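Maleylpyruvate isomerase (Ralstonia sp., PDB 2V6K) catalyses the glutathione-dependent cis-trans isomerisation of maleylpyruvate to fumarylpyruvate in naphthalene breakdown, working as a homodimer of the zeta class of glutathione transferases. Local coordinates at residues R111-Y116 with N129-T134; W135-F140 with F179-T184; R18-L23 with P81-A86; D160-A165 with G197-F202; L146-P151 with Y186-A191. One frame throughout, in Å; residues are numbered along the deposited sequence.

How the contacts relate
Followed from the N terminus, the chain first closes contact 3, where a helix of the thioredoxin-like domain meets the connection to the helical domain. Contact 1 comes next, in series, and closes a helical hairpin of helices 111-121 and 125-149 at the glutathione site and the dimer interface. Contacts 2, 5 and 4 then open in that order and close in the same order, so each crosses the other two and none is nested. Contacts 1, 2 and 5 string along helix 125-149: contact 1 touches contact 2, and contact 2 touches contact 5. Contact 4 lies against contact 3, with centres about 8 Å apart, and there the start of helix 164-178 and helix 200-205 join the two domains.

Contact 1. Residues R111-Y116 with N129-T134; sequences RRILEY and NAWCGT. With TGG (gamma-glutamyl-S-(1,2-dicarboxyethyl)cysteinylglycine), chain C.
Leu-114 lays its CD2 methyl beside the pyrrole part of the Trp-131 indole, 3.7 Å from Trp-131 CD1, and the same methyl lies 3.8 Å from Cys-132 SG. Further along the indole, Ile-113 CG2 comes to 3.9 Å from Trp-131 CZ2, the two side chains crossing at about a right angle. The indole reaches both residues because its CG stands anti to the backbone N (chi1 167°), while NE1 is held by the carbonyl O of Ile-108. All four side chains are buried. They join helices 111-121 and 125-149 of the all-helical glutathione transferase domain; the axes of 111-116 and 129-134 approach to 11.5 Å and run roughly antiparallel (137°). Tyr-116 of the second subunit meets the Trp-131 ring edge-to-face, which carries the packing into the dimer interface. The first turn of helix 111-121 receives the ligand: Arg-112 N donates to OC3 of the TGG glycine carboxylate at 2.9 Å, and Arg-111 N makes a weak bond of 3.0 Å to OI2 on the dicarboxyethyl arm. Amides at a helix start should favour such anionic groups. The Arg-111 guanidinium pairs with Glu-38, and Arg-112 NH2 bonds to the carbonyl O of Asp-104 of the second subunit.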
# COMPACT_ATOMS: atom_id res chain seq x y z
N ARG A 111 11.10 9.67 2.55
CA ARG A 111 12.08 10.73 2.32
C ARG A 111 11.64 11.75 1.27
O ARG A 111 11.70 12.96 1.53
CB ARG A 111 13.43 10.10 1.93
CG ARG A 111 14.56 11.10 1.65
CD ARG A 111 15.79 10.39 1.07
NE ARG A 111 17.02 11.19 1.14
CZ ARG A 111 17.39 12.11 0.25
NH1 ARG A 111 16.63 12.41 -0.79
NH2 ARG A 111 18.54 12.76 0.42
N ARG A 112 11.20 11.28 0.11
CA ARG A 112 10.85 12.20 -0.99
C ARG A 112 9.72 13.14 -0.59
O ARG A 112 9.67 14.29 -1.06
CB ARG A 112 10.47 11.42 -2.25
CG ARG A 112 9.24 10.55 -2.07
CD ARG A 112 8.95 9.61 -3.23
NE ARG A 112 7.64 9.02 -2.99
CZ ARG A 112 6.75 8.68 -3.92
NH1 ARG A 112 7.04 8.78 -5.21
NH2 ARG A 112 5.57 8.23 -3.52
N ILE A 113 8.81 12.66 0.25
CA ILE A 113 7.69 13.48 0.68
C ILE A 113 8.19 14.56 1.62
O ILE A 113 7.85 15.74 1.48
CB ILE A 113 6.61 12.62 1.39
CG1 ILE A 113 6.22 11.39 0.55
CG2 ILE A 113 5.40 13.48 1.77
CD1 ILE A 113 5.64 11.70 -0.83
N LEU A 114 9.02 14.17 2.58
CA LEU A 114 9.57 15.13 3.53
C LEU A 114 10.43 16.18 2.83
O LEU A 114 10.39 17.36 3.18
CB LEU A 114 10.36 14.41 4.63
CG LEU A 114 9.60 13.29 5.35
CD1 LEU A 114 10.43 12.77 6.51
CD2 LEU A 114 8.23 13.73 5.84
N GLU A 115 11.18 15.75 1.81
CA GLU A 115 11.95 16.69 1.00
C GLU A 115 11.07 17.72 0.31
O GLU A 115 11.41 18.90 0.26
CB GLU A 115 12.80 15.94 -0.02
CG GLU A 115 14.04 15.35 0.61
CD GLU A 115 14.97 16.43 1.12
OE1 GLU A 115 15.60 17.11 0.28
OE2 GLU A 115 15.05 16.63 2.35
N TYR A 116 9.92 17.27 -0.21
CA TYR A 116 8.98 18.18 -0.84
C TYR A 116 8.41 19.17 0.18
O TYR A 116 8.32 20.38 -0.09
CB TYR A 116 7.86 17.37 -1.51
CG TYR A 116 7.02 18.15 -2.51
CD1 TYR A 116 7.17 17.94 -3.87
CD2 TYR A 116 6.07 19.08 -2.08
CE1 TYR A 116 6.39 18.64 -4.79
CE2 TYR A 116 5.28 19.77 -2.99
CZ TYR A 116 5.45 19.54 -4.34
OH TYR A 116 4.68 20.22 -5.25
N ASN A 129 8.46 16.63 11.99
CA ASN A 129 8.09 15.70 13.04
C ASN A 129 6.58 15.69 13.31
O ASN A 129 6.01 14.63 13.55
CB ASN A 129 8.87 15.97 14.33
CG ASN A 129 10.31 15.46 14.26
OD1 ASN A 129 10.78 15.01 13.21
ND2 ASN A 129 11.01 15.53 15.38
N ALA A 130 5.95 16.86 13.26
CA ALA A 130 4.51 16.95 13.50
C ALA A 130 3.72 16.25 12.40
O ALA A 130 2.72 15.57 12.67
CB ALA A 130 4.07 18.41 13.64
N TRP A 131 4.17 16.40 11.16
CA TRP A 131 3.59 15.70 10.02
C TRP A 131 3.69 14.19 10.23
O TRP A 131 2.68 13.48 10.20
CB TRP A 131 4.33 16.11 8.75
CG TRP A 131 4.11 15.29 7.49
CD1 TRP A 131 4.77 14.15 7.13
CD2 TRP A 131 3.22 15.60 6.42
NE1 TRP A 131 4.32 13.71 5.90
CE2 TRP A 131 3.38 14.59 5.43
CE3 TRP A 131 2.30 16.63 6.18
CZ2 TRP A 131 2.65 14.59 4.24
CZ3 TRP A 131 1.58 16.63 5.00
CH2 TRP A 131 1.76 15.62 4.04
N CYS A 132 4.90 13.71 10.48
CA CYS A 132 5.11 12.28 10.60
C CYS A 132 4.29 11.68 11.73
O CYS A 132 3.69 10.61 11.56
CB CYS A 132 6.59 11.95 10.78
SG CYS A 132 7.57 12.31 9.31
N GLY A 133 4.25 12.37 12.86
CA GLY A 133 3.48 11.92 14.01
C GLY A 133 1.98 11.89 13.74
O GLY A 133 1.28 11.04 14.26
N THR A 134 1.50 12.81 12.91
CA THR A 134 0.08 12.82 12.55
C THR A 134 -0.32 11.49 11.91
O THR A 134 -1.29 10.85 12.33
CB THR A 134 -0.26 14.01 11.63
OG1 THR A 134 0.03 15.23 12.33
CG2 THR A 134 -1.73 14.00 11.23
OC1 TGG C . 7.13 -1.00 -0.34
CO1 TGG C . 7.70 -0.62 -1.39
OT1 TGG C . 8.66 -1.22 -1.91
CA1 TGG C . 7.17 0.61 -2.05
NN1 TGG C . 5.71 0.67 -1.93
CB1 TGG C . 7.74 1.87 -1.41
CG1 TGG C . 9.24 1.95 -1.60
CD1 TGG C . 9.86 3.30 -1.25
OE1 TGG C . 9.01 4.19 -0.55
NN2 TGG C . 11.10 3.12 -0.57
CA2 TGG C . 11.73 4.16 0.20
CO2 TGG C . 12.48 4.97 -0.85
OC2 TGG C . 13.54 4.28 -1.46
NN3 TGG C . 12.77 6.32 -0.48
CA3 TGG C . 13.67 7.11 -1.30
CO3 TGG C . 13.08 8.47 -1.52
OC3 TGG C . 11.97 8.75 -1.01
OT3 TGG C . 13.75 9.27 -2.21
CB2 TGG C . 12.55 3.38 1.22
SG2 TGG C . 13.71 4.30 2.15
CD2 TGG C . 12.88 5.39 3.25
CE2 TGG C . 12.26 4.60 4.38
OE2 TGG C . 12.75 4.65 5.53
OF2 TGG C . 11.25 3.89 4.14
CF2 TGG C . 13.96 6.36 3.72
CH2 TGG C . 13.45 7.51 4.55
OI2 TGG C . 12.24 7.78 4.54
OJ2 TGG C . 14.29 8.16 5.22

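Contact 2. Residues W135-F140 with F179-T184; sequences WISAGF and FQVDLT
A chi1 of -179° at Val-181 sets CG1 anti to the backbone N and leaves CG2 beside it, so that both methyls face helix 125-149. Val-181 CG2 meets the end of Ile-136, 4.0 Å from Ile-136 CD1, while Val-181 CG1 lies between Ser-137 OG (3.8 Å, in the conformer described) and Ile-136 CG2 (4.1 Å). Val-181 can turn inward because helix 164-178 has just ended in a Schellman motif: Gln-180, with positive phi, is the C-prime residue, and Val-181 N returns to Ala-176 O. The connection to helix 187-196 thus runs back over helix 125-149 inside the helical domain. One turn further along that helix, Leu-183 CD2 approaches the Phe-140 ring at its edge, near the plane, 3.8 Å from CE2. A face of the same ring is taken by Ile-136 CG2, 3.7 Å above the plane and offset toward the rim, so the phenyl is packed both from its own helix and from the loop. Ile-136 also touches Ile-105, a residue of the glutathione site. In the same conformer, Ser-137 OG bonds to Gly-133 O and takes part in a bridge in which one water donates to it and to Asp-182 O; a second serine conformer makes this bridge provisional. Beyond it the loop folds into an Asx turn. Thr-184 N reaches Asp-182 OD1 at 3.0 Å from above the carboxylate plane (56° out of it), whereas Thr-184 OG1 donates to the syn lone pair of that same Asp-182 OD1 at 2.7 Å.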
# COMPACT_ATOMS: atom_id res chain seq x y z
N TRP A 135 0.44 11.07 10.90
CA TRP A 135 0.07 9.87 10.16
C TRP A 135 0.38 8.59 10.92
O TRP A 135 -0.40 7.63 10.85
CB TRP A 135 0.65 9.88 8.74
CG TRP A 135 0.51 11.26 8.15
CD1 TRP A 135 1.51 12.10 7.79
CD2 TRP A 135 -0.72 11.98 7.97
NE1 TRP A 135 0.99 13.30 7.36
CE2 TRP A 135 -0.37 13.25 7.46
CE3 TRP A 135 -2.07 11.68 8.17
CZ2 TRP A 135 -1.33 14.23 7.16
CZ3 TRP A 135 -3.03 12.65 7.87
CH2 TRP A 135 -2.65 13.91 7.37
N ILE A 136 1.47 8.58 11.67
CA ILE A 136 1.79 7.43 12.51
C ILE A 136 0.74 7.25 13.59
O ILE A 136 0.24 6.14 13.80
CB ILE A 136 3.20 7.54 13.12
CG1 ILE A 136 4.25 7.39 12.01
CG2 ILE A 136 3.41 6.48 14.19
CD1 ILE A 136 5.64 7.83 12.39
N SER A 137 0.36 8.32 14.28
CA SER A 137 -0.63 8.21 15.34
C SER A 137 -1.99 7.76 14.81
O SER A 137 -2.65 6.94 15.43
CB SER A 137 -0.76 9.52 16.11
OG SER A 137 0.46 9.82 16.76
N ALA A 138 -2.40 8.28 13.66
CA ALA A 138 -3.69 7.89 13.09
C ALA A 138 -3.68 6.40 12.74
O ALA A 138 -4.63 5.67 13.06
CB ALA A 138 -4.01 8.73 11.86
N GLY A 139 -2.61 5.95 12.10
CA GLY A 139 -2.49 4.55 11.71
C GLY A 139 -2.37 3.61 12.89
O GLY A 139 -3.00 2.56 12.92
N PHE A 140 -1.56 4.01 13.87
CA PHE A 140 -1.41 3.22 15.10
C PHE A 140 -2.69 3.19 15.94
O PHE A 140 -2.97 2.19 16.57
CB PHE A 140 -0.22 3.71 15.92
CG PHE A 140 1.13 3.21 15.44
CD1 PHE A 140 1.27 2.50 14.24
CD2 PHE A 140 2.26 3.46 16.20
CE1 PHE A 140 2.53 2.05 13.82
CE2 PHE A 140 3.52 3.01 15.79
CZ PHE A 140 3.65 2.31 14.60
N PHE A 179 10.98 9.80 14.74
CA PHE A 179 10.24 11.06 14.67
C PHE A 179 9.65 11.51 16.01
O PHE A 179 8.81 12.42 16.04
CB PHE A 179 9.19 11.01 13.56
CG PHE A 179 9.78 10.97 12.19
CD1 PHE A 179 10.51 12.06 11.70
CD2 PHE A 179 9.64 9.84 11.37
CE1 PHE A 179 11.08 12.04 10.44
CE2 PHE A 179 10.21 9.82 10.09
CZ PHE A 179 10.93 10.92 9.63
N GLN A 180 10.10 10.87 17.09
CA GLN A 180 9.74 11.23 18.46
C GLN A 180 8.23 11.21 18.71
O GLN A 180 7.67 12.08 19.38
CB GLN A 180 10.37 12.57 18.86
CG GLN A 180 11.89 12.52 18.96
CD GLN A 180 12.51 13.86 19.28
OE1 GLN A 180 12.29 14.84 18.56
NE2 GLN A 180 13.30 13.92 20.34
N VAL A 181 7.58 10.19 18.16
CA VAL A 181 6.16 9.99 18.37
C VAL A 181 5.95 9.34 19.74
O VAL A 181 6.63 8.37 20.07
CB VAL A 181 5.57 9.08 17.28
CG1 VAL A 181 4.07 8.88 17.48
CG2 VAL A 181 5.86 9.65 15.90
N ASP A 182 5.03 9.89 20.52
CA ASP A 182 4.65 9.29 21.79
C ASP A 182 3.95 7.96 21.55
O ASP A 182 2.88 7.91 20.94
CB ASP A 182 3.73 10.24 22.57
CG ASP A 182 3.38 9.72 23.95
OD1 ASP A 182 4.01 8.75 24.42
OD2 ASP A 182 2.47 10.31 24.58
N LEU A 183 4.58 6.88 22.01
CA LEU A 183 4.04 5.54 21.83
C LEU A 183 3.27 5.03 23.04
O LEU A 183 2.75 3.92 23.02
CB LEU A 183 5.15 4.55 21.45
CG LEU A 183 5.82 4.81 20.10
CD1 LEU A 183 6.98 3.86 19.89
CD2 LEU A 183 4.81 4.69 18.97
N THR A 184 3.16 5.86 24.08
CA THR A 184 2.40 5.47 25.27
C THR A 184 0.98 4.96 24.94
O THR A 184 0.54 3.98 25.53
CB THR A 184 2.34 6.60 26.32
OG1 THR A 184 3.65 7.10 26.56
CG2 THR A 184 1.76 6.09 27.65
O HOH W 1 1.18 9.52 19.46

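Contact 3. Residues R18-L23 with P81-A86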
# COMPACT_ATOMS: atom_id res chain seq x y z
N ARG A 18 13.80 -7.30 4.83
CA ARG A 18 14.85 -8.06 5.51
C ARG A 18 14.27 -8.99 6.56
O ARG A 18 14.72 -10.12 6.70
CB ARG A 18 15.91 -7.15 6.13
CG ARG A 18 16.80 -6.45 5.12
CD ARG A 18 17.97 -5.71 5.78
NE ARG A 18 17.58 -4.76 6.83
CZ ARG A 18 17.60 -3.43 6.70
NH1 ARG A 18 17.95 -2.84 5.56
NH2 ARG A 18 17.26 -2.67 7.74
N ILE A 19 13.26 -8.52 7.30
CA ILE A 19 12.62 -9.38 8.30
C ILE A 19 12.02 -10.62 7.64
O ILE A 19 12.24 -11.73 8.10
CB ILE A 19 11.53 -8.65 9.12
CG1 ILE A 19 12.13 -7.48 9.92
CG2 ILE A 19 10.84 -9.62 10.07
CD1 ILE A 19 11.08 -6.48 10.43
N ALA A 20 11.28 -10.41 6.56
CA ALA A 20 10.63 -11.52 5.86
C ALA A 20 11.66 -12.52 5.32
O ALA A 20 11.50 -13.73 5.48
CB ALA A 20 9.74 -11.00 4.74
N LEU A 21 12.72 -12.01 4.69
CA LEU A 21 13.79 -12.88 4.18
C LEU A 21 14.42 -13.68 5.31
O LEU A 21 14.65 -14.88 5.15
CB LEU A 21 14.86 -12.06 3.45
CG LEU A 21 14.45 -11.50 2.08
CD1 LEU A 21 15.36 -10.36 1.70
CD2 LEU A 21 14.51 -12.59 1.03
N ASN A 22 14.70 -13.03 6.43
CA ASN A 22 15.32 -13.71 7.57
C ASN A 22 14.40 -14.76 8.18
O ASN A 22 14.86 -15.85 8.55
CB ASN A 22 15.77 -12.72 8.64
CG ASN A 22 16.88 -11.82 8.18
OD1 ASN A 22 17.43 -11.98 7.09
ND2 ASN A 22 17.22 -10.83 9.01
N LEU A 23 13.11 -14.46 8.28
CA LEU A 23 12.17 -15.44 8.82
C LEU A 23 12.12 -16.68 7.95
O LEU A 23 11.99 -17.80 8.46
CB LEU A 23 10.77 -14.83 8.97
CG LEU A 23 10.59 -13.88 10.16
CD1 LEU A 23 9.30 -13.09 10.01
CD2 LEU A 23 10.59 -14.64 11.48
N PRO A 81 8.84 -20.91 7.56
CA PRO A 81 7.57 -20.89 8.29
C PRO A 81 6.56 -20.00 7.59
O PRO A 81 6.93 -19.01 6.97
CB PRO A 81 7.97 -20.26 9.63
CG PRO A 81 9.06 -19.31 9.27
CD PRO A 81 9.84 -20.02 8.19
N ALA A 82 5.28 -20.35 7.70
CA ALA A 82 4.23 -19.56 7.08
C ALA A 82 4.14 -18.18 7.70
O ALA A 82 4.12 -18.04 8.93
CB ALA A 82 2.89 -20.28 7.20
N LEU A 83 4.10 -17.15 6.85
CA LEU A 83 3.90 -15.77 7.31
C LEU A 83 2.48 -15.28 7.08
O LEU A 83 2.14 -14.15 7.43
CB LEU A 83 4.91 -14.83 6.64
CG LEU A 83 6.38 -15.18 6.86
CD1 LEU A 83 7.28 -14.15 6.19
CD2 LEU A 83 6.72 -15.29 8.35
N LEU A 84 1.64 -16.12 6.49
CA LEU A 84 0.22 -15.85 6.37
C LEU A 84 -0.56 -17.04 6.89
O LEU A 84 -0.13 -18.18 6.71
CB LEU A 84 -0.17 -15.59 4.91
CG LEU A 84 0.19 -14.21 4.38
CD1 LEU A 84 -0.08 -14.14 2.88
CD2 LEU A 84 -0.59 -13.12 5.12
N PRO A 85 -1.70 -16.80 7.55
CA PRO A 85 -2.51 -17.93 7.98
C PRO A 85 -3.20 -18.62 6.81
O PRO A 85 -3.21 -18.09 5.69
CB PRO A 85 -3.54 -17.31 8.94
CG PRO A 85 -3.52 -15.87 8.68
CD PRO A 85 -2.26 -15.50 7.96
N ALA A 86 -3.76 -19.79 7.06
CA ALA A 86 -4.33 -20.62 6.01
C ALA A 86 -5.78 -20.28 5.68
O ALA A 86 -6.25 -20.60 4.58
CB ALA A 86 -4.20 -22.09 6.39
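Helix residues Ala-20 and Leu-23 run past an irregular stretch that turns at Pro-81, whose preceding peptide bond is cis, and their CA atoms come to 8.1 Å from the CA of Leu-83 and 7.2 Å from that of Pro-81, respectively. Leu-83 is the main side chain inserted from the loop. Its CD2 methyl settles against Leu-23, 3.8 Å from CD1 and 4.1 Å from CB, while its CD1 methyl turns to Ala-20, 4.3 Å from CB. The fork of the leucine therefore spans one turn of the helix, one branch on each residue. Leu-23 meets it with CG beside its own backbone N (chi1 -76°), which carries CD1 toward the loop. At the more exposed end, the Pro-81 ring closes on the backbone: Pro-81 CD is 3.1 Å from Leu-23 O, and CG of the same ring is 3.4 Å from that oxygen. This is a close C-H approach to a carbonyl near the end of the helix. Leu-83 is also fixed through its main chain, its N donating to Glu-75 OE1 and its O accepting from Leu-164 N. The contact thus ties helix 12-24, the crossover helix between parallel strands 4-7 and 29-32 of the thioredoxin-like sheet, to the interdomain connection, with Ile-71 of helix 67-77 touching Ala-20 and Cys-167 of helix 164-178 touching Leu-23.

Contact 4. Residues D160-A165 with G197-F202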
# COMPACT_ATOMS: atom_id res chain seq x y z
N ASP A 160 -0.03 -16.54 17.40
CA ASP A 160 1.15 -16.63 18.26
C ASP A 160 2.42 -17.00 17.50
O ASP A 160 3.38 -17.52 18.08
CB ASP A 160 0.90 -17.59 19.44
CG ASP A 160 1.86 -17.35 20.59
OD1 ASP A 160 2.15 -16.18 20.91
OD2 ASP A 160 2.32 -18.35 21.19
N THR A 161 2.41 -16.73 16.20
CA THR A 161 3.62 -16.79 15.38
C THR A 161 3.77 -15.47 14.63
O THR A 161 2.78 -14.79 14.36
CB THR A 161 3.57 -17.95 14.37
OG1 THR A 161 2.47 -17.75 13.47
CG2 THR A 161 3.42 -19.30 15.07
N PRO A 162 5.02 -15.09 14.30
CA PRO A 162 5.17 -13.90 13.47
C PRO A 162 4.50 -14.07 12.11
O PRO A 162 4.51 -15.17 11.55
CB PRO A 162 6.69 -13.78 13.30
CG PRO A 162 7.26 -14.54 14.46
CD PRO A 162 6.32 -15.68 14.68
N THR A 163 3.91 -12.99 11.62
CA THR A 163 3.28 -12.98 10.30
C THR A 163 3.80 -11.79 9.52
O THR A 163 4.57 -10.96 10.05
CB THR A 163 1.74 -12.89 10.37
OG1 THR A 163 1.37 -11.66 11.01
CG2 THR A 163 1.14 -14.08 11.12
N LEU A 164 3.39 -11.65 8.26
CA LEU A 164 3.86 -10.49 7.52
C LEU A 164 3.41 -9.16 8.13
O LEU A 164 4.07 -8.15 7.94
CB LEU A 164 3.60 -10.58 6.01
CG LEU A 164 2.21 -10.71 5.40
CD1 LEU A 164 1.44 -9.41 5.45
CD2 LEU A 164 2.38 -11.19 3.95
N ALA A 165 2.32 -9.16 8.91
CA ALA A 165 1.92 -7.92 9.58
C ALA A 165 3.05 -7.41 10.50
O ALA A 165 3.33 -6.21 10.54
CB ALA A 165 0.63 -8.10 10.36
N GLY A 197 11.30 -8.27 18.86
CA GLY A 197 12.68 -7.90 19.17
C GLY A 197 13.48 -8.97 19.87
O GLY A 197 14.71 -8.88 19.94
N GLU A 198 12.80 -9.99 20.39
CA GLU A 198 13.46 -11.12 21.04
C GLU A 198 13.94 -12.17 20.03
O GLU A 198 14.72 -13.06 20.38
CB GLU A 198 12.53 -11.79 22.05
CG GLU A 198 12.10 -10.91 23.21
CD GLU A 198 11.16 -11.61 24.18
OE1 GLU A 198 11.37 -12.80 24.46
OE2 GLU A 198 10.21 -10.96 24.65
N LEU A 199 13.48 -12.06 18.79
CA LEU A 199 13.73 -13.08 17.77
C LEU A 199 14.92 -12.75 16.89
O LEU A 199 15.07 -11.62 16.43
CB LEU A 199 12.48 -13.28 16.90
CG LEU A 199 11.18 -13.66 17.61
CD1 LEU A 199 10.02 -13.65 16.64
CD2 LEU A 199 11.30 -15.03 18.28
N ASP A 200 15.76 -13.75 16.65
CA ASP A 200 16.96 -13.57 15.84
C ASP A 200 16.68 -12.98 14.46
O ASP A 200 17.43 -12.12 13.98
CB ASP A 200 17.70 -14.90 15.69
CG ASP A 200 19.09 -14.73 15.11
OD1 ASP A 200 19.92 -14.06 15.75
OD2 ASP A 200 19.33 -15.27 14.02
N ALA A 201 15.60 -13.42 13.81
CA ALA A 201 15.30 -12.96 12.46
C ALA A 201 15.06 -11.46 12.42
O ALA A 201 15.49 -10.78 11.49
CB ALA A 201 14.11 -13.72 11.88
N PHE A 202 14.39 -10.94 13.45
CA PHE A 202 14.14 -9.51 13.57
C PHE A 202 15.42 -8.77 13.96
O PHE A 202 15.74 -7.73 13.38
CB PHE A 202 13.03 -9.23 14.59
CG PHE A 202 11.64 -9.53 14.08
CD1 PHE A 202 10.83 -8.51 13.59
CD2 PHE A 202 11.13 -10.83 14.13
CE1 PHE A 202 9.55 -8.78 13.13
CE2 PHE A 202 9.84 -11.10 13.67
CZ PHE A 202 9.05 -10.07 13.17
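Pro-162 CB points at the edge of the Phe-202 ring, lying near its plane and 4.2 Å from CE2. One atom further on, Pro-162 CG is the tip of the pyrrolidine and presses on Leu-199, 3.6 Å from CD1. The proline ring therefore spans two residues one turn apart, directly before Thr-163, the N-cap of helix 164-178, whose Thr-x-x-Asp sequence corresponds to the N-capping box of the glutathione transferase fold. Leu-199 holds the equivalent N-cap position ahead of helix 200-205, and the contact brings the starts of these two helices together. Both partners of the proline extend toward it, Phe-202 with CG beside the backbone N (chi1 -75°). Tyr-156 touches Pro-162 and Leu-199 as well, while Phe-202, the buried member, continues inward onto Ile-19 of helix 12-24 and Val-170 of helix 164-178. The patch is small and entirely apolar. Thr-163 N donates to Asp-166 OD2, one arm of the box. A separate, weak capping bond uses the threonine hydroxyl, brought between the backbone N and the carbonyl carbon by a chi1 of 62°: Ala-165 N lies 3.4 Å from Thr-163 OG1, with an N-H...O angle of 135°.

Contact 5. Residues L146-P151 with Y186-A191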
# COMPACT_ATOMS: atom_id res chain seq x y z
N LEU A 146 -7.43 -2.69 16.40
CA LEU A 146 -7.61 -4.02 15.81
C LEU A 146 -6.94 -5.12 16.62
O LEU A 146 -7.49 -6.22 16.75
CB LEU A 146 -7.15 -4.04 14.35
CG LEU A 146 -8.04 -3.22 13.41
CD1 LEU A 146 -7.36 -3.03 12.07
CD2 LEU A 146 -9.41 -3.87 13.23
N LEU A 147 -5.77 -4.83 17.18
CA LEU A 147 -5.08 -5.79 18.06
C LEU A 147 -5.93 -6.12 19.29
O LEU A 147 -5.89 -7.24 19.79
CB LEU A 147 -3.72 -5.25 18.51
CG LEU A 147 -2.63 -5.09 17.45
CD1 LEU A 147 -1.33 -4.62 18.08
CD2 LEU A 147 -2.40 -6.39 16.69
N ALA A 148 -6.69 -5.13 19.76
CA ALA A 148 -7.47 -5.25 20.99
C ALA A 148 -8.70 -6.13 20.85
O ALA A 148 -9.11 -6.78 21.81
CB ALA A 148 -7.88 -3.87 21.47
N VAL A 149 -9.31 -6.14 19.66
CA VAL A 149 -10.58 -6.84 19.49
C VAL A 149 -10.42 -8.31 19.08
O VAL A 149 -11.39 -9.07 19.04
CB VAL A 149 -11.56 -6.10 18.52
CG1 VAL A 149 -12.08 -4.82 19.17
CG2 VAL A 149 -10.92 -5.82 17.18
N ASP A 150 -9.17 -8.70 18.81
CA ASP A 150 -8.84 -10.06 18.41
C ASP A 150 -8.62 -10.97 19.63
O ASP A 150 -7.59 -10.88 20.29
CB ASP A 150 -7.60 -10.05 17.51
CG ASP A 150 -7.32 -11.39 16.87
OD1 ASP A 150 -7.99 -12.39 17.22
OD2 ASP A 150 -6.43 -11.45 16.01
N PRO A 151 -9.58 -11.87 19.91
CA PRO A 151 -9.52 -12.71 21.11
C PRO A 151 -8.48 -13.84 21.05
O PRO A 151 -8.02 -14.30 22.10
CB PRO A 151 -10.93 -13.28 21.21
CG PRO A 151 -11.43 -13.30 19.81
CD PRO A 151 -10.78 -12.16 19.09
N TYR A 186 -0.12 3.16 22.73
CA TYR A 186 -0.14 1.91 21.96
C TYR A 186 0.57 0.76 22.67
O TYR A 186 1.55 0.24 22.17
CB TYR A 186 0.45 2.14 20.55
CG TYR A 186 -0.04 3.43 19.94
CD1 TYR A 186 -1.37 3.57 19.57
CD2 TYR A 186 0.82 4.51 19.76
CE1 TYR A 186 -1.83 4.75 19.04
CE2 TYR A 186 0.36 5.70 19.22
CZ TYR A 186 -0.97 5.81 18.86
OH TYR A 186 -1.45 6.98 18.33
N PRO A 187 0.06 0.36 23.85
CA PRO A 187 0.74 -0.70 24.59
C PRO A 187 0.76 -2.04 23.87
O PRO A 187 1.72 -2.80 24.04
CB PRO A 187 -0.07 -0.80 25.88
CG PRO A 187 -1.43 -0.28 25.52
CD PRO A 187 -1.13 0.84 24.57
N LEU A 188 -0.27 -2.34 23.09
CA LEU A 188 -0.32 -3.63 22.41
C LEU A 188 0.71 -3.67 21.29
O LEU A 188 1.43 -4.66 21.14
CB LEU A 188 -1.73 -3.94 21.91
CG LEU A 188 -2.83 -3.98 22.99
CD1 LEU A 188 -4.19 -4.26 22.37
CD2 LEU A 188 -2.54 -4.99 24.11
N ILE A 189 0.81 -2.57 20.54
CA ILE A 189 1.86 -2.42 19.54
C ILE A 189 3.24 -2.50 20.19
O ILE A 189 4.13 -3.20 19.69
CB ILE A 189 1.68 -1.10 18.75
CG1 ILE A 189 0.52 -1.25 17.75
CG2 ILE A 189 2.96 -0.69 18.03
CD1 ILE A 189 0.13 0.05 17.05
N ARG A 190 3.43 -1.81 21.32
CA ARG A 190 4.73 -1.85 21.99
C ARG A 190 5.08 -3.27 22.42
O ARG A 190 6.24 -3.69 22.30
CB ARG A 190 4.75 -0.88 23.18
CG ARG A 190 4.89 0.58 22.76
CD ARG A 190 5.06 1.51 23.95
NE ARG A 190 3.80 1.86 24.61
CZ ARG A 190 3.38 1.38 25.78
NH1 ARG A 190 4.11 0.48 26.45
NH2 ARG A 190 2.23 1.80 26.29
N ALA A 191 4.09 -4.02 22.90
CA ALA A 191 4.33 -5.40 23.32
C ALA A 191 4.67 -6.31 22.13
O ALA A 191 5.54 -7.16 22.24
CB ALA A 191 3.14 -5.94 24.09
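Apolar packing between Leu-147 and the pair Leu-188 and Ile-189 makes up most of this contact. The CD1 methyl of Leu-147 is the shared point: it lies 3.9 Å from Leu-188 CB and 3.9 Å from Ile-189 CG1, the Leu-147 and Ile-189 side chains crossing at about a right angle. Leu-188 answers with its own CD1 methyl, which rests on Ala-148, 3.7 Å from CA and 3.8 Å from CB. Each leucine thus reaches past the other to the next residue of the facing helix, and the backbones come close, with CA of Leu-147 and CA of Leu-188 only 6.8 Å apart. Hydrogen bonding is supplied from just outside: the carboxylate of Glu-144, one turn earlier in helix 125-149, accepts from Leu-188 N through OE2 and from Ile-189 N through OE1, so it holds two amides of the first turn of helix 187-196. Within segment 186-191 itself, Pro-187 CA packs 3.4 Å above the plane of the Arg-190 guanidinium, offset toward the rim, and Arg-190 NE and NH2 bond to the carbonyl oxygens of Leu-183 and Thr-184. In the helical domain, the arrangement sets the start of helix 187-196 against the C-terminal end of helix 125-149, and Ile-189 continues onto Leu-169 and Val-173 of helix 164-178.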